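Local coordinates for molybdenum cofactor carrier protein (PDB 2IZ6) that carries the molybdenum cofactor, probably binding it and protecting it until it is handed on to molybdenum enzymes, at residues A[19-24]-A[55-60]; A[32-37]-A[59-64]; A[112-117]-A[135-140]; A[129-134]-A[149-154]. All coordinates share one frame; numbering follows the deposited sequence. Where two conformers were deposited one is given.

All four interactions belong to one Rossmann-type fold, a parallel sheet flanked by helices. Interactions 1 and 2 share His59 and Glu60 of helix 57-67, and their centres lie about 9 Å apart. Interaction 3 adjoins both: strand 110-114 pairs through Val112 and Val114 with Met19 of interaction 1, about 11 Å away between centres, and Leu37 of interaction 2 packs on Val112 and Val114. Interaction 4 follows strand 134-137 and helix 141-150 to the far side of the chain, its centre about 24 Å from that of interaction 2. The loops of interactions 1 and 3 leave the C-terminal ends of neighbouring strands, where Rossmann-type folds usually bind ligands, a likely setting for the cofactor.

Interaction 1 (A[19-24]-A[55-60]); sequences MGPGKA and LGVMHE
The carbonyl oxygen of Pro21 is held by two bonds, one from water 1 and a weak one from the hydroxyl of Thr26. Water 1 donates to Pro21 O at 2.9 Å and accepts from Met58 N, also at 2.9 Å, so it ties the loop to a backbone N-H in the first turn of helix 57-67. Gly56 is the N-cap of that helix, its O taken by Glu60 N, and it lies against Pro21 and Gly22, where a CB would strike Pro21 O. Val57 aims its branches at the loop: CG1, anti to the backbone N, reaches Gly20 CA at 3.9 Å, while CG2 stands beside the proline ring. A CB on Gly20 would collide with that CG1. Met58 runs alongside Met19, its SD 4.1 Å from Met19 CE, and the turn at chi3 (-67°) swings its own CE to 4.0 Å from Gly20 O. An alanine at Met58 would probably lose this thioether contact and loosen the packing over Gly20, whose buried N has no partner in the model. At the outer end the side chains of Leu55 and Lys23 cross obliquely, Leu55 CD1 3.5 Å from Lys23 CB. The loop thus runs from strand 15-19, paired with strand 110-114, past the start of helix 57-67, while Val57 also packs on Ala34 of helix 28-43 and Val114 of the neighbouring strand.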
loop_
_atom_site.group_PDB
_atom_site.type_symbol
_atom_site.label_atom_id
_atom_site.label_comp_id
_atom_site.label_asym_id
_atom_site.label_seq_id
_atom_site.Cartn_x
_atom_site.Cartn_y
_atom_site.Cartn_z
ATOM N N MET A 19 14.292 7.308 11.397
ATOM C CA MET A 19 14.597 7.073 9.972
ATOM C C MET A 19 15.981 7.549 9.663
ATOM O O MET A 19 16.439 8.561 10.180
ATOM C CB MET A 19 13.700 7.940 9.168
ATOM C CG MET A 19 12.305 7.661 9.255
ATOM S SD MET A 19 11.788 6.435 8.022
ATOM C CE MET A 19 13.263 6.054 7.011
ATOM N N GLY A 20 16.651 6.846 8.761
ATOM C CA GLY A 20 17.841 7.355 8.256
ATOM C C GLY A 20 18.246 6.477 7.103
ATOM O O GLY A 20 17.577 5.470 6.814
ATOM N N PRO A 21 19.301 6.885 6.434
ATOM C CA PRO A 21 19.849 6.104 5.282
ATOM C C PRO A 21 20.479 4.786 5.731
ATOM O O PRO A 21 20.807 4.610 6.917
ATOM C CB PRO A 21 20.879 7.045 4.690
ATOM C CG PRO A 21 21.207 7.984 5.726
ATOM C CD PRO A 21 20.051 8.109 6.653
ATOM N N GLY A 22 20.638 3.876 4.791
ATOM C CA GLY A 22 21.251 2.592 5.035
ATOM C C GLY A 22 22.763 2.684 4.942
ATOM O O GLY A 22 23.362 3.787 4.851
ATOM N N LYS A 23 23.372 1.501 5.003
ATOM C CA LYS A 23 24.810 1.334 5.160
ATOM C C LYS A 23 25.637 2.337 4.341
ATOM O O LYS A 23 26.307 3.226 4.899
ATOM C CB LYS A 23 25.184 -0.122 4.794
ATOM C CG LYS A 23 26.522 -0.600 5.314
ATOM C CD LYS A 23 26.627 -2.129 5.307
ATOM C CE LYS A 23 27.950 -2.593 4.727
ATOM N NZ LYS A 23 28.327 -3.978 5.165
ATOM N N ALA A 24 25.524 2.227 3.023
ATOM C CA ALA A 24 26.438 2.890 2.087
ATOM C C ALA A 24 26.526 4.422 2.203
ATOM O O ALA A 24 27.561 5.014 1.832
ATOM C CB ALA A 24 26.068 2.501 0.663
ATOM N N LEU A 55 20.944 -2.734 9.047
ATOM C CA LEU A 55 22.126 -2.075 8.446
ATOM C C LEU A 55 22.639 -0.756 9.044
ATOM O O LEU A 55 23.525 -0.809 9.851
ATOM C CB LEU A 55 22.027 -2.008 6.903
ATOM C CG LEU A 55 22.473 -3.233 6.080
ATOM C CD1 LEU A 55 22.933 -2.825 4.671
ATOM C CD2 LEU A 55 23.581 -4.097 6.751
ATOM N N GLY A 56 22.191 0.394 8.591
ATOM C CA GLY A 56 22.738 1.679 9.024
ATOM C C GLY A 56 22.127 2.245 10.298
ATOM O O GLY A 56 22.139 1.581 11.315
ATOM N N VAL A 57 21.666 3.486 10.197
ATOM C CA VAL A 57 21.087 4.246 11.279
ATOM C C VAL A 57 20.053 3.391 11.993
ATOM O O VAL A 57 20.033 3.362 13.240
ATOM C CB VAL A 57 20.385 5.565 10.737
ATOM C CG1 VAL A 57 19.296 6.084 11.649
ATOM C CG2 VAL A 57 21.435 6.608 10.407
ATOM N N MET A 58 19.180 2.744 11.238
ATOM C CA MET A 58 17.977 2.137 11.865
ATOM C C MET A 58 18.387 0.935 12.746
ATOM O O MET A 58 17.890 0.770 13.855
ATOM C CB MET A 58 16.940 1.817 10.769
ATOM C CG MET A 58 16.462 3.123 10.192
ATOM S SD MET A 58 14.986 3.035 9.169
ATOM C CE MET A 58 15.741 2.154 7.937
ATOM N N HIS A 59 19.354 0.158 12.273
ATOM C CA HIS A 59 19.868 -0.953 13.042
ATOM C C HIS A 59 20.600 -0.480 14.293
ATOM O O HIS A 59 20.448 -1.007 15.363
ATOM C CB HIS A 59 20.755 -1.814 12.166
ATOM C CG HIS A 59 21.356 -2.977 12.884
ATOM N ND1 HIS A 59 20.611 -3.958 13.514
ATOM C CD2 HIS A 59 22.651 -3.293 13.094
ATOM C CE1 HIS A 59 21.431 -4.827 14.084
ATOM N NE2 HIS A 59 22.676 -4.465 13.818
ATOM N N GLU A 60 21.371 0.583 14.153
ATOM C CA GLU A 60 22.058 1.141 15.325
ATOM C C GLU A 60 21.103 1.631 16.391
ATOM O O GLU A 60 21.359 1.397 17.568
ATOM C CB GLU A 60 23.036 2.252 14.939
ATOM C CG GLU A 60 24.306 1.728 14.233
ATOM C CD GLU A 60 25.154 0.913 15.180
ATOM O OE1 GLU A 60 25.063 1.113 16.398
ATOM O OE2 GLU A 60 25.895 0.028 14.699
HETATM O O HOH W 1 19.114 2.724 8.310
#

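Interaction 2 (A[32-37]-A[59-64]); sequences VMANEL and HEAMKG
A weak hydrogen bond runs from Asn35 ND2 to Glu60 O at 3.1 Å, with an angle of 134° at the hydrogen. The side chain gets there with CG anti to the backbone N (chi1 -175°), which lays the amide across the neighbouring helix. Carbon donors add to it: Ala61 CA approaches Ala34 O at 3.3 Å, Asn35 CA approaches Glu60 O at 3.4 Å, and Gly64 CA faces Asn35 O at 3.6 Å. Two N-H groups, from Asn35 ND2 and, by the helical bond, Gly64 N, and the C-H of Asn35 CA thus surround Glu60 O. Apolar contact is slight, Ala34 CB resting 4.0 Å from Glu60 CB. The ionic part lies within one helix, where Lys63 NZ forms a salt bridge to Glu60 OE2 at 3.0 Å, from above the carboxylate plane, while OE1 sits 3.4 Å from Asn35 CB. An alanine at Glu60 would probably deprive Lys63 of this salt bridge and strip the carboxylate from beside Asn35. Small residues make such closeness possible: the segment axes come within 6.7 Å at a crossing angle of -34°, and a CB on Gly64 would collide with Asn35 O. The chemistry is that of a close, backbone-to-backbone helix pair, held by three C-H...O contacts and one side-chain amide rather than by interlocking large apolar groups.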
loop_
_atom_site.group_PDB
_atom_site.type_symbol
_atom_site.label_atom_id
_atom_site.label_comp_id
_atom_site.label_asym_id
_atom_site.label_seq_id
_atom_site.Cartn_x
_atom_site.Cartn_y
_atom_site.Cartn_z
ATOM N N VAL A 32 26.840 6.384 15.306
ATOM C CA VAL A 32 27.060 6.581 16.724
ATOM C C VAL A 32 25.834 7.379 17.234
ATOM O O VAL A 32 25.283 7.023 18.276
ATOM C CB VAL A 32 28.338 7.398 17.001
ATOM C CG1 VAL A 32 28.419 7.797 18.474
ATOM C CG2 VAL A 32 29.526 6.612 16.573
ATOM N N MET A 33 25.494 8.468 16.588
ATOM C CA MET A 33 24.302 9.240 17.027
ATOM C C MET A 33 23.042 8.404 17.105
ATOM O O MET A 33 22.272 8.489 18.051
ATOM C CB MET A 33 24.076 10.467 16.175
ATOM C CG MET A 33 25.151 11.553 16.515
ATOM S SD MET A 33 24.628 13.201 15.989
ATOM C CE MET A 33 24.272 12.775 14.323
ATOM N N ALA A 34 22.834 7.566 16.091
ATOM C CA ALA A 34 21.695 6.690 16.077
ATOM C C ALA A 34 21.656 5.709 17.228
ATOM O O ALA A 34 20.583 5.529 17.893
ATOM C CB ALA A 34 21.586 5.982 14.731
ATOM N N ASN A 35 22.815 5.123 17.540
ATOM C CA ASN A 35 22.872 4.188 18.673
ATOM C C ASN A 35 22.513 4.904 20.001
ATOM O O ASN A 35 21.762 4.366 20.816
ATOM C CB ASN A 35 24.278 3.513 18.703
ATOM C CG ASN A 35 24.373 2.455 19.768
ATOM O OD1 ASN A 35 24.821 2.725 20.855
ATOM N ND2 ASN A 35 23.785 1.274 19.514
ATOM N N GLU A 36 23.100 6.080 20.227
ATOM C CA GLU A 36 22.844 6.866 21.433
ATOM C C GLU A 36 21.439 7.294 21.508
ATOM O O GLU A 36 20.854 7.265 22.576
ATOM C CB GLU A 36 23.739 8.087 21.480
ATOM C CG GLU A 36 23.656 8.841 22.817
ATOM C CD GLU A 36 24.114 8.045 24.099
ATOM O OE1 GLU A 36 24.929 7.089 24.025
ATOM O OE2 GLU A 36 23.619 8.384 25.222
ATOM N N LEU A 37 20.916 7.704 20.351
ATOM C CA LEU A 37 19.525 8.100 20.314
ATOM C C LEU A 37 18.645 6.935 20.746
ATOM O O LEU A 37 17.694 7.163 21.534
ATOM C CB LEU A 37 19.189 8.555 18.903
ATOM C CG LEU A 37 17.760 9.042 18.725
ATOM C CD1 LEU A 37 17.547 10.387 19.335
ATOM C CD2 LEU A 37 17.363 9.007 17.234
ATOM N N HIS A 59 19.354 0.158 12.273
ATOM C CA HIS A 59 19.868 -0.953 13.042
ATOM C C HIS A 59 20.600 -0.480 14.293
ATOM O O HIS A 59 20.448 -1.007 15.363
ATOM C CB HIS A 59 20.755 -1.814 12.166
ATOM C CG HIS A 59 21.356 -2.977 12.884
ATOM N ND1 HIS A 59 20.611 -3.958 13.514
ATOM C CD2 HIS A 59 22.651 -3.293 13.094
ATOM C CE1 HIS A 59 21.431 -4.827 14.084
ATOM N NE2 HIS A 59 22.676 -4.465 13.818
ATOM N N GLU A 60 21.371 0.583 14.153
ATOM C CA GLU A 60 22.058 1.141 15.325
ATOM C C GLU A 60 21.103 1.631 16.391
ATOM O O GLU A 60 21.359 1.397 17.568
ATOM C CB GLU A 60 23.036 2.252 14.939
ATOM C CG GLU A 60 24.306 1.728 14.233
ATOM C CD GLU A 60 25.154 0.913 15.180
ATOM O OE1 GLU A 60 25.063 1.113 16.398
ATOM O OE2 GLU A 60 25.895 0.028 14.699
ATOM N N ALA A 61 20.048 2.310 15.963
ATOM C CA ALA A 61 19.059 2.777 16.879
ATOM C C ALA A 61 18.439 1.570 17.621
ATOM O O ALA A 61 18.197 1.586 18.857
ATOM C CB ALA A 61 18.061 3.598 16.139
ATOM N N MET A 62 18.180 0.513 16.860
ATOM C CA MET A 62 17.512 -0.669 17.390
ATOM C C MET A 62 18.390 -1.389 18.409
ATOM O O MET A 62 17.898 -1.900 19.415
ATOM C CB MET A 62 17.132 -1.624 16.256
ATOM C CG MET A 62 16.125 -1.051 15.273
ATOM S SD MET A 62 14.760 -2.180 14.937
ATOM C CE MET A 62 14.282 -2.639 16.600
ATOM N N LYS A 63 19.691 -1.424 18.142
ATOM C CA LYS A 63 20.641 -2.022 19.063
ATOM C C LYS A 63 20.747 -1.237 20.337
ATOM O O LYS A 63 20.871 -1.777 21.440
ATOM C CB LYS A 63 22.007 -2.086 18.414
ATOM C CG LYS A 63 22.103 -3.172 17.385
ATOM C CD LYS A 63 23.593 -3.503 17.073
ATOM C CE LYS A 63 24.281 -2.375 16.275
ATOM N NZ LYS A 63 25.760 -2.533 16.185
ATOM N N GLY A 64 20.750 0.079 20.193
ATOM C CA GLY A 64 20.790 0.980 21.334
ATOM C C GLY A 64 19.603 0.882 22.272
ATOM O O GLY A 64 19.751 0.791 23.486
#

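Interaction 3 (A[112-117]-A[135-140]); sequences VAVGMG and VLLGTQ
Strands 112-114 and 135-137 run parallel, their short axes 4.7 Å apart, with Ala113 bonded to both neighbours of Leu136: Ala113 N gives to Val135 O at 2.8 Å and Ala113 O accepts from Leu137 N at 2.8 Å. Gly115 N continues the ladder to Leu137 O at 2.9 Å. All three donors lie nearly along the C=O axis of their acceptor, and the N-H...O angles of 157° to 162° are close to straight. Val112, Val114, Val135 and Leu137 project from one face, toward helices 28-43 and 161-173. There Val112 and Val135 stand side by side, CG2 of Val112 meeting CB of Val135 at 4.0 Å. On the opposite face CD2 of Leu136 leans over Ala113 CB at 3.9 Å, beneath helices 118-129 and 141-150. Beyond the strands both segments turn at glycines with positive phi, Gly115 and Gly138. Met116, folded back at chi2 and chi3, crosses Thr139 obliquely so that its CE lies 3.8 Å from Thr139 CG2; it also packs on Phe146 of the second subunit. Thr139 CG2 lies against the carbonyl of Gly115, 3.4 Å from Gly115 O. Gly117, N-cap of helix 118-129, lies in the turn of a strand-turn-helix consistent with a Rossmann-type beta-alpha-beta unit. Regular backbone bonding between apolar faces gives way at the strand ends to these two glycines and a buried Gly115 O, covered by a methyl group and without a partner in the model.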
loop_
_atom_site.group_PDB
_atom_site.type_symbol
_atom_site.label_atom_id
_atom_site.label_comp_id
_atom_site.label_asym_id
_atom_site.label_seq_id
_atom_site.Cartn_x
_atom_site.Cartn_y
_atom_site.Cartn_z
ATOM N N VAL A 112 12.092 11.055 14.137
ATOM C CA VAL A 112 13.411 11.614 14.137
ATOM C C VAL A 112 14.180 11.048 12.966
ATOM O O VAL A 112 14.267 9.825 12.774
ATOM C CB VAL A 112 14.177 11.216 15.434
ATOM C CG1 VAL A 112 15.499 11.872 15.504
ATOM C CG2 VAL A 112 13.431 11.634 16.689
ATOM N N ALA A 113 14.699 11.954 12.126
ATOM C CA ALA A 113 15.577 11.609 11.024
ATOM C C ALA A 113 17.020 11.830 11.509
ATOM O O ALA A 113 17.361 12.916 12.000
ATOM C CB ALA A 113 15.297 12.488 9.828
ATOM N N VAL A 114 17.844 10.813 11.340
ATOM C CA VAL A 114 19.266 10.910 11.622
ATOM C C VAL A 114 19.940 10.792 10.242
ATOM O O VAL A 114 19.920 9.726 9.636
ATOM C CB VAL A 114 19.762 9.740 12.539
ATOM C CG1 VAL A 114 21.196 9.892 12.826
ATOM C CG2 VAL A 114 18.982 9.708 13.784
ATOM N N GLY A 115 20.429 11.896 9.735
ATOM C CA GLY A 115 20.933 11.951 8.361
ATOM C C GLY A 115 19.797 11.941 7.348
ATOM O O GLY A 115 18.601 12.058 7.699
ATOM N N MET A 116 20.180 11.848 6.073
ATOM C CA MET A 116 19.240 12.176 5.008
ATOM C C MET A 116 19.600 11.487 3.711
ATOM O O MET A 116 20.796 11.322 3.420
ATOM C CB MET A 116 19.254 13.678 4.760
ATOM C CG MET A 116 18.115 14.176 3.827
ATOM S SD MET A 116 16.492 13.793 4.206
ATOM C CE MET A 116 16.285 14.400 5.927
ATOM N N GLY A 117 18.588 10.986 3.002
ATOM C CA GLY A 117 18.698 10.411 1.669
ATOM C C GLY A 117 17.270 10.424 1.104
ATOM O O GLY A 117 16.389 10.941 1.761
ATOM N N VAL A 135 11.889 15.706 13.970
ATOM C CA VAL A 135 13.191 16.129 14.459
ATOM C C VAL A 135 14.351 15.741 13.522
ATOM O O VAL A 135 14.441 14.584 13.150
ATOM C CB VAL A 135 13.463 15.598 15.887
ATOM C CG1 VAL A 135 14.791 16.088 16.400
ATOM C CG2 VAL A 135 12.401 16.032 16.860
ATOM N N LEU A 136 15.095 16.737 13.026
ATOM C CA LEU A 136 16.165 16.507 12.089
ATOM C C LEU A 136 17.488 16.581 12.803
ATOM O O LEU A 136 17.894 17.653 13.253
ATOM C CB LEU A 136 16.100 17.567 10.982
ATOM C CG LEU A 136 14.819 17.651 10.154
ATOM C CD1 LEU A 136 14.970 18.770 9.068
ATOM C CD2 LEU A 136 14.459 16.327 9.535
ATOM N N LEU A 137 18.198 15.452 12.822
ATOM C CA LEU A 137 19.501 15.312 13.509
ATOM C C LEU A 137 20.540 14.881 12.468
ATOM O O LEU A 137 20.379 13.891 11.781
ATOM C CB LEU A 137 19.426 14.302 14.649
ATOM C CG LEU A 137 20.760 13.954 15.366
ATOM C CD1 LEU A 137 21.276 15.200 16.023
ATOM C CD2 LEU A 137 20.509 12.802 16.392
ATOM N N GLY A 138 21.584 15.661 12.366
ATOM C CA GLY A 138 22.709 15.336 11.466
ATOM C C GLY A 138 22.379 15.400 9.998
ATOM O O GLY A 138 22.982 14.686 9.182
ATOM N N THR A 139 21.392 16.232 9.648
ATOM C CA THR A 139 21.019 16.486 8.248
ATOM C C THR A 139 21.782 17.758 7.790
ATOM O O THR A 139 22.152 18.581 8.575
ATOM C CB THR A 139 19.468 16.559 8.026
ATOM O OG1 THR A 139 18.889 17.770 8.551
ATOM C CG2 THR A 139 18.760 15.351 8.676
ATOM N N GLN A 140 21.982 17.939 6.524
ATOM C CA GLN A 140 22.816 19.069 6.153
ATOM C C GLN A 140 21.957 20.323 6.070
ATOM O O GLN A 140 20.712 20.234 6.140
ATOM C CB GLN A 140 23.592 18.744 4.879
ATOM C CG GLN A 140 24.737 17.654 5.111
ATOM C CD GLN A 140 25.744 17.983 6.243
ATOM O OE1 GLN A 140 26.287 19.090 6.316
ATOM N NE2 GLN A 140 25.997 17.009 7.116
#

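Interaction 4 (A[129-134]-A[149-154]); sequences KAKKPV and SLDAGL
Leu154 dominates the first shell, by its side chain and by its carbonyl. Leu154 CD1 presses on the backbone of Lys131, 3.4 Å from Lys131 CA, tighter than usual for two carbons. Leu154 CD2 turns toward the start of Pro133, at 4.0 Å from Pro133 N, so the isobutyl group lies along the 131-133 backbone. Leu154 O takes a hydrogen bond from Val134 N at 2.8 Å, almost straight at 173°, and also has Pro133 CA at 3.4 Å as a C-H neighbour. A second, solvent-mediated link joins the charges: Lys131 NZ gives to water 2, which in turn donates to Asp151 OD2 at 2.8 Å, while the charged groups themselves stay 4.3 Å apart between NZ and OD2, too far for a direct salt bridge. Farther out, local turns set these groups. Lys131 has positive phi (61°) in a Schellman motif that ends helix 118-129 and swings the chain toward the sheet. Asp151, just after helix 141-150, turns its carboxylate forward over the next residues so that OD1 accepts weakly from Gly153 N, 3.0 Å away, closing an Asx turn, and weakly from Leu154 N. Leu154 also packs on Leu128, and Val134 pairs by its backbone with His156. The arrangement is that of a Rossmann-type alpha/beta fold, in which two successive helix-to-strand loops meet as they enter the adjacent parallel strands 134-137 and 155-158.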
loop_
_atom_site.group_PDB
_atom_site.type_symbol
_atom_site.label_atom_id
_atom_site.label_comp_id
_atom_site.label_asym_id
_atom_site.label_seq_id
_atom_site.Cartn_x
_atom_site.Cartn_y
_atom_site.Cartn_z
ATOM N N LYS A 129 3.111 16.057 5.857
ATOM C CA LYS A 129 1.774 16.054 5.252
ATOM C C LYS A 129 0.685 15.638 6.251
ATOM O O LYS A 129 -0.423 16.195 6.267
ATOM C CB LYS A 129 1.785 15.172 4.008
ATOM C CG LYS A 129 0.477 15.081 3.263
ATOM C CD LYS A 129 0.659 14.308 1.905
ATOM C CE LYS A 129 -0.668 13.792 1.279
ATOM N NZ LYS A 129 -1.804 14.744 1.294
ATOM N N ALA A 130 1.037 14.685 7.123
ATOM C CA ALA A 130 0.131 14.207 8.175
ATOM C C ALA A 130 0.073 15.146 9.384
ATOM O O ALA A 130 -0.608 14.801 10.379
ATOM C CB ALA A 130 0.576 12.849 8.632
ATOM N N LYS A 131 0.818 16.253 9.350
ATOM C CA LYS A 131 0.920 17.215 10.453
ATOM C C LYS A 131 1.494 16.596 11.732
ATOM O O LYS A 131 1.107 16.891 12.854
ATOM C CB LYS A 131 -0.424 17.930 10.702
ATOM C CG LYS A 131 -1.090 18.446 9.446
ATOM C CD LYS A 131 -0.348 19.525 8.780
ATOM C CE LYS A 131 -1.113 19.939 7.485
ATOM N NZ LYS A 131 -0.463 21.118 6.800
ATOM N N LYS A 132 2.515 15.780 11.550
ATOM C CA LYS A 132 3.226 15.189 12.644
ATOM C C LYS A 132 4.563 15.922 12.738
ATOM O O LYS A 132 5.180 16.304 11.692
ATOM C CB LYS A 132 3.474 13.685 12.387
ATOM C CG LYS A 132 2.194 12.801 12.539
ATOM C CD LYS A 132 2.585 11.439 13.210
ATOM C CE LYS A 132 1.456 10.728 13.826
ATOM N NZ LYS A 132 1.208 11.246 15.168
ATOM N N PRO A 133 5.042 16.125 13.963
ATOM C CA PRO A 133 6.336 16.764 14.136
ATOM C C PRO A 133 7.534 15.904 13.796
ATOM O O PRO A 133 7.503 14.700 13.972
ATOM C CB PRO A 133 6.407 17.084 15.608
ATOM C CG PRO A 133 5.556 16.055 16.201
ATOM C CD PRO A 133 4.526 15.641 15.235
ATOM N N VAL A 134 8.519 16.557 13.263
ATOM C CA VAL A 134 9.739 15.875 12.871
ATOM C C VAL A 134 11.004 16.538 13.486
ATOM O O VAL A 134 11.149 17.770 13.508
ATOM C CB VAL A 134 9.861 15.813 11.315
ATOM C CG1 VAL A 134 11.159 15.106 10.902
ATOM C CG2 VAL A 134 8.695 15.093 10.642
ATOM N N SER A 149 11.052 25.240 5.440
ATOM C CA SER A 149 10.139 25.954 4.512
ATOM C C SER A 149 8.817 25.228 4.286
ATOM O O SER A 149 7.823 25.909 4.005
ATOM C CB SER A 149 10.780 26.212 3.129
ATOM O OG SER A 149 10.975 25.031 2.304
ATOM N N LEU A 150 8.805 23.884 4.334
ATOM C CA LEU A 150 7.541 23.125 4.186
ATOM C C LEU A 150 6.591 23.347 5.321
ATOM O O LEU A 150 5.379 23.457 5.113
ATOM C CB LEU A 150 7.730 21.606 4.020
ATOM C CG LEU A 150 8.413 21.119 2.754
ATOM C CD1 LEU A 150 8.428 19.636 2.725
ATOM C CD2 LEU A 150 7.750 21.665 1.469
ATOM N N ASP A 151 7.113 23.359 6.544
ATOM C CA ASP A 151 6.293 23.625 7.714
ATOM C C ASP A 151 7.160 23.989 8.897
ATOM O O ASP A 151 7.721 23.122 9.572
ATOM C CB ASP A 151 5.384 22.417 8.035
ATOM C CG ASP A 151 4.301 22.761 9.032
ATOM O OD1 ASP A 151 4.584 23.497 10.001
ATOM O OD2 ASP A 151 3.168 22.257 8.884
ATOM N N ALA A 152 7.289 25.293 9.156
ATOM C CA ALA A 152 8.221 25.747 10.172
ATOM C C ALA A 152 7.784 25.280 11.549
ATOM O O ALA A 152 8.629 25.044 12.389
ATOM C CB ALA A 152 8.360 27.292 10.146
ATOM N N GLY A 153 6.480 25.097 11.755
ATOM C CA GLY A 153 5.974 24.778 13.065
ATOM C C GLY A 153 6.190 23.346 13.488
ATOM O O GLY A 153 6.076 23.028 14.648
ATOM N N LEU A 154 6.435 22.470 12.535
ATOM C CA LEU A 154 6.559 21.027 12.832
ATOM C C LEU A 154 7.974 20.504 12.717
ATOM O O LEU A 154 8.172 19.377 13.063
ATOM C CB LEU A 154 5.663 20.218 11.854
ATOM C CG LEU A 154 4.120 20.345 12.070
ATOM C CD1 LEU A 154 3.319 19.600 11.036
ATOM C CD2 LEU A 154 3.798 19.858 13.375
HETATM O O HOH W 2 2.601 20.373 6.858
#